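Local structure of L-threonine dehydrogenase (Flavobacterium frigidimaris, 2YY7) at residues 184-188 with 210-214; 192-196 with 307-312; 130-134 with 236-241. The protein probably catalyses the NAD-dependent oxidation of L-threonine at its 3-hydroxyl group, as a member of the short-chain dehydrogenase/reductase superfamily related to UDP-galactose 4-epimerase. One frame throughout, in Å; residues are numbered along the deposited sequence.

Interaction 1: residues 184-188 with 210-214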
# COMPACT_ATOMS: atom_id res chain seq x y z
N THR A 184 11.65 11.56 11.07
CA THR A 184 12.26 10.83 12.19
C THR A 184 13.77 11.03 12.21
O THR A 184 14.43 10.78 13.22
CB THR A 184 11.95 9.32 12.09
OG1 THR A 184 10.53 9.13 12.10
CG2 THR A 184 12.57 8.57 13.24
N THR A 185 14.32 11.51 11.10
CA THR A 185 15.75 11.74 10.97
C THR A 185 16.14 13.19 11.25
O THR A 185 17.31 13.56 11.12
CB THR A 185 16.22 11.37 9.55
OG1 THR A 185 15.40 12.03 8.58
CG2 THR A 185 16.11 9.86 9.33
N ASP A 186 15.18 14.01 11.66
CA ASP A 186 15.43 15.42 11.92
C ASP A 186 16.52 15.72 12.95
O ASP A 186 17.05 16.84 12.98
CB ASP A 186 14.12 16.11 12.33
CG ASP A 186 13.10 16.16 11.20
OD1 ASP A 186 13.33 15.55 10.13
OD2 ASP A 186 12.06 16.82 11.38
N TYR A 187 16.87 14.75 13.78
CA TYR A 187 17.90 14.98 14.79
C TYR A 187 19.24 15.32 14.13
O TYR A 187 20.06 16.03 14.72
CB TYR A 187 18.09 13.76 15.70
CG TYR A 187 19.14 12.79 15.20
CD1 TYR A 187 18.81 11.74 14.34
CD2 TYR A 187 20.49 12.95 15.55
CE1 TYR A 187 19.79 10.87 13.84
CE2 TYR A 187 21.47 12.09 15.05
CZ TYR A 187 21.12 11.06 14.20
OH TYR A 187 22.09 10.23 13.69
N ALA A 188 19.47 14.80 12.93
CA ALA A 188 20.72 15.04 12.20
C ALA A 188 20.86 16.49 11.74
O ALA A 188 21.93 16.90 11.28
CB ALA A 188 20.82 14.09 11.01
N LYS A 210 21.55 3.42 13.82
CA LYS A 210 22.13 3.61 12.50
C LYS A 210 21.04 3.79 11.45
O LYS A 210 20.11 3.00 11.36
CB LYS A 210 23.00 2.40 12.15
CG LYS A 210 23.78 2.51 10.85
CD LYS A 210 24.61 1.26 10.64
CE LYS A 210 25.31 1.26 9.30
NZ LYS A 210 26.16 2.47 9.15
N MET A 211 21.16 4.85 10.66
CA MET A 211 20.16 5.14 9.63
C MET A 211 20.77 5.64 8.33
O MET A 211 21.91 6.12 8.31
CB MET A 211 19.18 6.21 10.13
CG MET A 211 18.48 5.86 11.43
SD MET A 211 17.40 7.22 11.94
CE MET A 211 15.90 6.77 11.09
N PRO A 212 20.01 5.52 7.23
CA PRO A 212 20.45 5.97 5.90
C PRO A 212 20.21 7.48 5.85
O PRO A 212 19.10 7.94 6.12
CB PRO A 212 19.51 5.24 4.95
CG PRO A 212 19.01 4.07 5.76
CD PRO A 212 18.82 4.68 7.11
N MET A 213 21.25 8.24 5.51
CA MET A 213 21.14 9.69 5.45
C MET A 213 21.73 10.23 4.15
O MET A 213 22.46 9.53 3.45
CB MET A 213 21.87 10.32 6.64
CG MET A 213 21.28 9.97 8.00
SD MET A 213 19.93 11.06 8.48
CE MET A 213 19.81 10.70 10.24
N MET A 214 21.42 11.49 3.86
CA MET A 214 21.93 12.16 2.67
C MET A 214 21.92 13.67 2.86
O MET A 214 20.99 14.22 3.44
CB MET A 214 21.08 11.79 1.45
CG MET A 214 21.57 12.41 0.14
SD MET A 214 20.59 11.86 -1.27
CE MET A 214 21.18 10.15 -1.43
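T185 O accepts a hydrogen bond from A188 N at 3.1 Å, and the turn so formed presents T185 and A188 together to M213. Across the contact everything is apolar and hinges on two methionine methyls. M213 is bent at its second torsion (chi2 -86°), which swings SD and CE into the angle between three side chains: CE lies 3.6 Å from A188 CB, 3.7 Å from T185 CB and 3.6 Å from Y187 CE1, reaching the tyrosine ring obliquely. M211 runs straight as far as SD and then turns, and its CE meets T185 CG2 at 3.6 Å. The two branches of T185 face different partners: OG1 is hydrogen-bonded to a glycerol, probably from the crystallisation liquor, while CG2 packs against M211. The T185 side chain also lies about 4 Å from the bound NAD, which places this packing beside the cofactor. T184 OG1 is tied to S80 OG. Strand 211-215 runs between strand 164-174, parallel to it, and antiparallel strand 245-247; the start of helix 187-197 lies over it, with A188 touching I174 and Y187 touching F247.

Interaction 2: residues 192-196 with 307-312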
# COMPACT_ATOMS: atom_id res chain seq x y z
N PHE A 192 23.09 20.05 14.73
CA PHE A 192 23.97 21.11 14.27
C PHE A 192 23.58 22.45 14.89
O PHE A 192 24.44 23.20 15.35
CB PHE A 192 23.94 21.20 12.73
CG PHE A 192 24.82 20.17 12.05
CD1 PHE A 192 26.19 20.35 11.96
CD2 PHE A 192 24.26 19.01 11.50
CE1 PHE A 192 27.01 19.39 11.34
CE2 PHE A 192 25.06 18.05 10.88
CZ PHE A 192 26.44 18.24 10.80
N TYR A 193 22.29 22.76 14.91
CA TYR A 193 21.85 24.03 15.48
C TYR A 193 22.14 24.13 16.98
O TYR A 193 22.56 25.19 17.46
CB TYR A 193 20.35 24.25 15.22
CG TYR A 193 20.05 24.61 13.79
CD1 TYR A 193 19.87 23.63 12.82
CD2 TYR A 193 19.99 25.95 13.39
CE1 TYR A 193 19.64 23.97 11.48
CE2 TYR A 193 19.76 26.29 12.06
CZ TYR A 193 19.59 25.30 11.11
OH TYR A 193 19.39 25.64 9.79
N LYS A 194 21.92 23.04 17.71
CA LYS A 194 22.16 23.03 19.15
C LYS A 194 23.65 22.96 19.49
O LYS A 194 24.08 23.52 20.50
CB LYS A 194 21.44 21.84 19.80
CG LYS A 194 19.93 21.84 19.61
CD LYS A 194 19.28 23.07 20.19
CE LYS A 194 17.78 23.03 19.98
NZ LYS A 194 17.12 24.30 20.37
N ALA A 195 24.43 22.28 18.65
CA ALA A 195 25.87 22.19 18.88
C ALA A 195 26.48 23.58 18.76
O ALA A 195 27.30 23.98 19.58
CB ALA A 195 26.51 21.26 17.85
N ILE A 196 26.05 24.30 17.74
CA ILE A 196 26.55 25.65 17.48
C ILE A 196 25.98 26.70 18.44
O ILE A 196 26.71 27.58 18.90
CB ILE A 196 26.23 26.05 16.02
CG1 ILE A 196 26.95 25.10 15.05
CG2 ILE A 196 26.65 27.48 15.75
CD1 ILE A 196 26.61 25.31 13.59
N MET A 307 28.00 22.00 6.70
CA MET A 307 26.92 22.45 7.57
C MET A 307 27.44 23.52 8.53
O MET A 307 26.84 24.59 8.67
CB MET A 307 26.34 21.29 8.39
CG MET A 307 25.33 20.42 7.64
SD MET A 307 23.79 21.29 7.24
CE MET A 307 22.89 21.12 8.80
N ILE A 308 28.55 23.22 9.19
CA ILE A 308 29.13 24.16 10.15
C ILE A 308 29.54 25.47 9.48
O ILE A 308 29.41 26.54 10.07
CB ILE A 308 30.32 23.50 10.88
CG1 ILE A 308 29.80 22.36 11.76
CG2 ILE A 308 31.06 24.54 11.74
CD1 ILE A 308 30.86 21.52 12.39
N GLU A 309 30.01 25.40 8.24
CA GLU A 309 30.40 26.62 7.53
C GLU A 309 29.16 27.47 7.28
O GLU A 309 29.20 28.69 7.44
CB GLU A 309 31.06 26.28 6.19
CG GLU A 309 32.42 25.61 6.31
CD GLU A 309 33.14 25.53 4.98
OE1 GLU A 309 32.54 25.03 4.00
OE2 GLU A 309 34.30 25.95 4.91
N HIS A 310 28.06 26.83 6.89
CA HIS A 310 26.82 27.55 6.63
C HIS A 310 26.18 28.11 7.90
O HIS A 310 25.57 29.18 7.88
CB HIS A 310 25.82 26.64 5.92
CG HIS A 310 26.02 26.55 4.44
ND1 HIS A 310 25.64 27.56 3.58
CD2 HIS A 310 26.58 25.59 3.67
CE1 HIS A 310 25.96 27.22 2.34
NE2 HIS A 310 26.53 26.03 2.37
N LEU A 311 26.33 27.39 9.00
CA LEU A 311 25.71 27.80 10.25
C LEU A 311 26.57 28.54 11.27
O LEU A 311 26.07 28.96 12.31
CB LEU A 311 25.06 26.58 10.91
CG LEU A 311 23.92 25.96 10.09
CD1 LEU A 311 23.44 24.68 10.74
CD2 LEU A 311 22.78 26.96 9.97
N SER A 312 27.86 28.72 10.98
CA SER A 312 28.74 29.42 11.92
C SER A 312 29.90 30.17 11.28
O SER A 312 29.83 30.49 10.08
CB SER A 312 29.28 28.44 12.97
OG SER A 312 30.06 27.43 12.35
OXT SER A 312 30.87 30.45 12.01
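F192 enters the contact with its CB 4.0 Å from L311 CD1 and its ring lying beneath the side chain of M307. Further out, CG and CD2 lie next to M307 CE, CD2 at 3.7 Å; over the same face, along the other flank of the ring, CD1 and CE1 meet M307 CB, CE1 at 3.6 Å; and at the far end CE2 and CZ touch M307 CG. M307 can span the whole face because its chain is folded at both chi2 (-67°) and chi3 (-83°), curling from CB back to CE. Its CB makes a CH-pi contact over the face, and its SD stands 5.0 Å from the F192 ring centroid, a more distant Met-aromatic contact. I308 CG1 comes to the ring edge. Trimming F192 to an alanine would remove that flat surface and would probably open a gap under M307, leaving its thioether freer to turn.

L311 serves the next turn of the helix. Its CD1 sits over one face of Y193, 4.0 Å from the ring centroid, and CD2 reaches Y193 OH at 3.6 Å. I196 CD1 presses on L311 CB at 3.3 Å, a tight fit, while I196 CG2 rests on S312 CB. The short helical segments cross at -61°, their axes 10.6 Å apart. C-terminal helix 300-311 is thereby fastened to helix 187-197, with I252 and I256 of helix 249-257 also packed against F192, and Y215 of strand 211-215 touching M307.

Interaction 3: residues 130-134 with 236-241; sequences NTPQY and IHSSYN
I236 CD1 packs on the Q133 side chain, 3.5 Å from Q133 CD and 3.6 Å from Q133 CG, the two residues approaching head-on. Y134 OH reaches the same isoleucine at CG1, 3.7 Å away. The Y134 ring carries Q133 CG over one face, and the Y240 ring carries I236 CB over one of its own.

The two segments belong to the Rossmann-type domain of the family. Residues 130-134 lie in the loop between strand 112-118 and helix 142-161, whereas 240-241 is a short, weakly bonded strand running parallel to strand 164-174 through backbone bonds of Y240 with S167 and R169. Y134 also packs on E138 of the second subunit.

Polar groups gather where the Q133 and N241 side chains run alongside one another in opposite senses. Q133 CG is anti to the backbone N (chi1 166°) and the chain bends at chi2, which carries the amide to the backbone of S239 and N241; the planes of the Q133 and N241 amides are 48° apart. N241 ND2 comes within 3.1 Å of P132 O and is hydrogen-bonded to D284 O. R169 NH1 bonds both N241 OD1 and Q133 O, joining the segments through a common donor group. Within 236-241, I236 N donates to Y240 OH at 3.2 Å, and that hydroxyl also bonds D291 OD2. S238 OG, by contrast, is buried with no polar partner in the model.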
# COMPACT_ATOMS: atom_id res chain seq x y z
N ASN A 130 22.12 -2.82 3.67
CA ASN A 130 22.13 -2.84 2.21
C ASN A 130 20.78 -3.31 1.66
O ASN A 130 20.72 -4.19 0.80
CB ASN A 130 23.25 -3.75 1.70
CG ASN A 130 24.63 -3.28 2.13
OD1 ASN A 130 24.98 -3.33 3.31
ND2 ASN A 130 25.42 -2.81 1.18
N THR A 131 19.71 -2.71 2.16
CA THR A 131 18.36 -3.05 1.73
C THR A 131 18.26 -3.01 0.20
O THR A 131 18.60 -2.00 -0.42
CB THR A 131 17.33 -2.07 2.31
OG1 THR A 131 17.49 -2.02 3.73
CG2 THR A 131 15.91 -2.52 1.97
N PRO A 132 17.79 -4.11 -0.41
CA PRO A 132 17.64 -4.22 -1.87
C PRO A 132 16.51 -3.35 -2.42
O PRO A 132 15.62 -2.92 -1.68
CB PRO A 132 17.33 -5.71 -2.08
CG PRO A 132 17.88 -6.38 -0.83
CD PRO A 132 17.49 -5.40 0.25
N GLN A 133 16.54 -3.10 -3.73
CA GLN A 133 15.52 -2.31 -4.40
C GLN A 133 14.19 -3.06 -4.30
O GLN A 133 13.13 -2.46 -4.09
CB GLN A 133 15.88 -2.11 -5.87
CG GLN A 133 14.72 -1.59 -6.74
CD GLN A 133 14.39 -0.14 -6.48
OE1 GLN A 133 13.22 0.24 -6.46
NE2 GLN A 133 15.42 0.69 -6.31
N TYR A 134 14.25 -4.37 -4.47
CA TYR A 134 13.06 -5.23 -4.39
C TYR A 134 13.22 -6.06 -3.12
O TYR A 134 14.10 -6.92 -3.04
CB TYR A 134 12.98 -6.14 -5.62
CG TYR A 134 12.92 -5.39 -6.93
CD1 TYR A 134 11.73 -4.81 -7.37
CD2 TYR A 134 14.05 -5.24 -7.73
CE1 TYR A 134 11.67 -4.11 -8.58
CE2 TYR A 134 14.01 -4.54 -8.93
CZ TYR A 134 12.82 -3.98 -9.35
OH TYR A 134 12.79 -3.30 -10.54
N ILE A 236 12.58 1.75 -13.44
CA ILE A 236 11.74 1.44 -12.30
C ILE A 236 10.70 2.55 -12.21
O ILE A 236 11.03 3.73 -12.15
CB ILE A 236 12.57 1.36 -11.00
CG1 ILE A 236 13.66 0.29 -11.16
CG2 ILE A 236 11.66 1.02 -9.81
CD1 ILE A 236 14.54 0.10 -9.94
N HIS A 237 9.43 2.16 -12.20
CA HIS A 237 8.35 3.13 -12.18
C HIS A 237 7.58 3.27 -10.87
O HIS A 237 6.55 3.94 -10.80
CB HIS A 237 7.44 2.83 -13.37
CG HIS A 237 8.19 2.74 -14.66
ND1 HIS A 237 8.76 3.84 -15.27
CD2 HIS A 237 8.56 1.67 -15.41
CE1 HIS A 237 9.44 3.46 -16.34
NE2 HIS A 237 9.33 2.14 -16.44
N SER A 238 8.11 2.63 -9.83
CA SER A 238 7.55 2.72 -8.49
C SER A 238 8.40 3.84 -7.89
O SER A 238 8.02 5.01 -7.94
CB SER A 238 7.76 1.40 -7.74
OG SER A 238 9.09 0.92 -7.87
N SER A 239 9.57 3.48 -7.35
CA SER A 239 10.49 4.47 -6.80
C SER A 239 11.87 3.83 -6.64
O SER A 239 11.97 2.65 -6.30
CB SER A 239 10.00 5.00 -5.44
OG SER A 239 10.77 6.12 -5.03
N TYR A 240 12.91 4.61 -6.89
CA TYR A 240 14.29 4.14 -6.79
C TYR A 240 14.89 4.23 -5.40
O TYR A 240 14.70 5.23 -4.70
CB TYR A 240 15.19 4.95 -7.73
CG TYR A 240 15.22 4.50 -9.17
CD1 TYR A 240 16.12 3.52 -9.59
CD2 TYR A 240 14.37 5.08 -10.11
CE1 TYR A 240 16.17 3.13 -10.93
CE2 TYR A 240 14.42 4.69 -11.45
CZ TYR A 240 15.32 3.71 -11.85
OH TYR A 240 15.37 3.34 -13.17
N ASN A 241 15.60 3.19 -4.99
CA ASN A 241 16.30 3.23 -3.72
C ASN A 241 17.35 4.30 -4.01
O ASN A 241 17.80 4.43 -5.15
CB ASN A 241 16.99 1.89 -3.43
CG ASN A 241 16.21 1.01 -2.46
OD1 ASN A 241 15.10 1.34 -2.05
ND2 ASN A 241 16.79 -0.13 -2.09

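In the fold
Interactions 1 and 3 are buried and both reach the main sheet, on strands 211-215 and 240-241, with nearest atoms about 7 Å apart. The centre of interaction 2 lies farther out, about 21 Å from the centre of the chain, and this contact is only partly buried. It shares helix 187-197 with interaction 1: the start of the helix meets the sheet close to NAD, and later turns meet the C-terminal helix. Chemistry follows position. Interactions 1 and 2 are carried by apolar groups, methionine methyls at the sheet and ring faces between helices, whereas interaction 3, joining a loop to a short strand, brings amide groups to backbone polar atoms. The centres of interactions 2 and 3 lie about 33 Å apart, on opposite sides of the chain centre.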